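Local coordinates for protein mannosyl-6-phosphatase (Bacteroides thetaiotaomicron, PDB 4C1R) that probably removes phosphate from mannose-6-phosphate units of yeast mannan, using a magnesium-dependent site of the endonuclease/exonuclease/phosphatase fold, at residues Tyr7-Ala12 / Phe42-Cys47. Residues are numbered along the deposited sequence; the frame is centred on the assembly and turned at random.
With MG (magnesium ion), chain E.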
loop_
_atom_site.group_PDB
_atom_site.type_symbol
_atom_site.label_atom_id
_atom_site.label_comp_id
_atom_site.label_asym_id
_atom_site.label_seq_id
_atom_site.Cartn_x
_atom_site.Cartn_y
_atom_site.Cartn_z
ATOM N N TYR A 7 2.323 2.200 2.003
ATOM C CA TYR A 7 3.203 2.054 3.149
ATOM C C TYR A 7 3.027 0.700 3.840
ATOM O O TYR A 7 1.999 0.460 4.496
ATOM C CB TYR A 7 2.961 3.159 4.167
ATOM C CG TYR A 7 4.139 3.436 5.068
ATOM C CD1 TYR A 7 5.385 2.833 4.844
ATOM C CD2 TYR A 7 4.009 4.303 6.173
ATOM C CE1 TYR A 7 6.476 3.089 5.699
ATOM C CE2 TYR A 7 5.089 4.581 7.001
ATOM C CZ TYR A 7 6.314 3.962 6.771
ATOM O OH TYR A 7 7.402 4.278 7.587
ATOM N N ASN A 8 4.047 -0.149 3.701
ATOM C CA ASN A 8 4.121 -1.432 4.402
ATOM C C ASN A 8 4.617 -1.166 5.835
ATOM O O ASN A 8 5.752 -0.720 6.032
ATOM C CB ASN A 8 5.032 -2.398 3.643
ATOM C CG ASN A 8 5.190 -3.755 4.345
ATOM O OD1 ASN A 8 5.340 -3.816 5.572
ATOM N ND2 ASN A 8 5.282 -4.833 3.551
ATOM N N LEU A 9 3.732 -1.380 6.806
ATOM C CA LEU A 9 3.947 -0.959 8.207
ATOM C C LEU A 9 4.674 -2.014 9.048
ATOM O O LEU A 9 5.032 -1.740 10.207
ATOM C CB LEU A 9 2.600 -0.637 8.872
ATOM C CG LEU A 9 1.717 0.454 8.226
ATOM C CD1 LEU A 9 0.692 0.983 9.230
ATOM C CD2 LEU A 9 2.558 1.595 7.696
ATOM N N ARG A 10 4.828 -3.220 8.477
ATOM C CA ARG A 10 5.672 -4.280 9.009
ATOM C C ARG A 10 4.900 -4.992 10.137
ATOM O O ARG A 10 4.501 -4.348 11.114
ATOM C CB ARG A 10 7.054 -3.750 9.470
ATOM C CG ARG A 10 7.867 -4.721 10.325
ATOM C CD ARG A 10 8.283 -5.969 9.559
ATOM N NE ARG A 10 9.310 -6.718 10.299
ATOM C CZ ARG A 10 10.095 -7.667 9.782
ATOM N NH1 ARG A 10 9.975 -8.029 8.514
ATOM N NH2 ARG A 10 11.038 -8.241 10.530
ATOM N N ASN A 11 4.645 -6.298 9.980
ATOM C CA ASN A 11 3.831 -7.012 10.987
ATOM C C ASN A 11 4.484 -6.950 12.376
ATOM O O ASN A 11 5.718 -6.930 12.481
ATOM C CB ASN A 11 3.558 -8.451 10.564
ATOM C CG ASN A 11 4.816 -9.263 10.450
ATOM O OD1 ASN A 11 5.570 -9.401 11.411
ATOM N ND2 ASN A 11 5.040 -9.838 9.277
ATOM N N ALA A 12 3.672 -6.813 13.424
ATOM C CA ALA A 12 4.208 -6.770 14.782
ATOM C C ALA A 12 4.706 -8.156 15.166
ATOM O O ALA A 12 4.044 -9.170 14.877
ATOM C CB ALA A 12 3.141 -6.292 15.761
ATOM N N PHE A 42 -4.230 6.125 1.855
ATOM C CA PHE A 42 -3.049 5.276 1.707
ATOM C C PHE A 42 -3.331 3.798 1.902
ATOM O O PHE A 42 -4.073 3.416 2.809
ATOM C CB PHE A 42 -1.840 5.746 2.531
ATOM C CG PHE A 42 -2.078 5.810 4.032
ATOM C CD1 PHE A 42 -2.821 6.833 4.593
ATOM C CD2 PHE A 42 -1.501 4.863 4.884
ATOM C CE1 PHE A 42 -3.008 6.917 5.976
ATOM C CE2 PHE A 42 -1.706 4.905 6.264
ATOM C CZ PHE A 42 -2.451 5.938 6.810
ATOM N N GLY A 43 -2.695 2.983 1.068
ATOM C CA GLY A 43 -2.626 1.555 1.296
ATOM C C GLY A 43 -1.514 1.194 2.256
ATOM O O GLY A 43 -0.380 1.710 2.149
ATOM N N THR A 44 -1.859 0.316 3.197
ATOM C CA THR A 44 -0.944 -0.315 4.110
ATOM C C THR A 44 -0.845 -1.821 3.878
ATOM O O THR A 44 -1.800 -2.473 3.393
ATOM C CB THR A 44 -1.346 -0.029 5.606
ATOM O OG1 THR A 44 -2.506 -0.777 6.001
ATOM C CG2 THR A 44 -1.641 1.426 5.793
ATOM N N GLN A 45 0.301 -2.393 4.252
ATOM C CA GLN A 45 0.441 -3.868 4.236
ATOM C C GLN A 45 0.936 -4.362 5.584
ATOM O O GLN A 45 1.573 -3.617 6.329
ATOM C CB GLN A 45 1.371 -4.322 3.098
ATOM C CG GLN A 45 0.910 -3.821 1.723
ATOM C CD GLN A 45 1.377 -2.384 1.430
ATOM O OE1 GLN A 45 2.507 -2.021 1.753
ATOM N NE2 GLN A 45 0.535 -1.588 0.753
ATOM N N GLU A 46 0.619 -5.617 5.886
ATOM C CA GLU A 46 1.153 -6.376 7.022
ATOM C C GLU A 46 0.529 -6.161 8.399
ATOM O O GLU A 46 0.908 -6.871 9.316
ATOM C CB GLU A 46 2.687 -6.340 7.106
ATOM C CG GLU A 46 3.372 -6.959 5.891
ATOM C CD GLU A 46 4.828 -7.212 6.132
ATOM O OE1 GLU A 46 5.221 -7.256 7.331
ATOM O OE2 GLU A 46 5.563 -7.382 5.121
ATOM N N CYS A 47 -0.435 -5.247 8.546
ATOM C CA CYS A 47 -0.973 -4.970 9.878
ATOM C C CYS A 47 -1.890 -6.103 10.338
ATOM O O CYS A 47 -2.791 -6.512 9.581
ATOM C CB CYS A 47 -1.785 -3.672 9.882
ATOM S SG CYS A 47 -0.761 -2.175 9.790
HETATM MG MG MG E . 7.691 -7.367 5.080
HETATM O O HOH W 1 7.642 -5.445 5.959
HETATM O O HOH W 2 7.619 -8.326 7.151
HETATM O O HOH W 3 9.604 -7.240 5.068
HETATM O O HOH W 4 7.692 -9.263 4.394
HETATM O O HOH W 5 7.699 -6.672 3.044
#
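Tyr7 sits within the parallel pairing of strands 2-8 and 41-45: its N donates to Gly43 O at 2.8 Å, while the return bond, from Gln45 N to Tyr7 O, is weak. Thr44 CA adds a CA-H...O contact to Tyr7 O at 3.1 Å. Asn8, still paired with Gln45, sends its side chain to the metal site. Its amide reaches Glu46 because chi1, at 178°, turns CG away from the backbone N, and Asn8 ND2 donates to Glu46 OE2 at 3.0 Å. The acceptor lies in the amide plane of Asn8, yet the bond reaches OE2 from above the carboxylate, the two planes standing 74° apart. OD1 of the same amide accepts from a water bound to the metal, so one side chain steadies both a protein ligand and a water ligand. Replacing it with an alanine is likely to leave OE2 without this second-shell donor and that water less firmly oriented. This is the DNase I-like fold, two sheets packed face to face, with strand ends and loops at one end of the sandwich forming the metal site; here Glu46 OE2 binds magnesium at 2.1 Å and five waters complete an octahedral shell. Leu9 N donates to Gln45 O, carrying the pairing one step past the strand end, and Leu9 CD1 packs against Cys47 SG at 3.5 Å, with Met55 and Ile30 of neighbouring helices also touching the leucine. Arg10 holds a salt bridge to Asp16, while its NH1 makes a weak bond to a metal-bound water that in turn donates to Glu46 OE1. Asn11 N donates to Glu46 OE1 at 2.9 Å, on the anti side of that oxygen, so that with magnesium on OE2 the carboxylate is held at both oxygens and cannot readily turn.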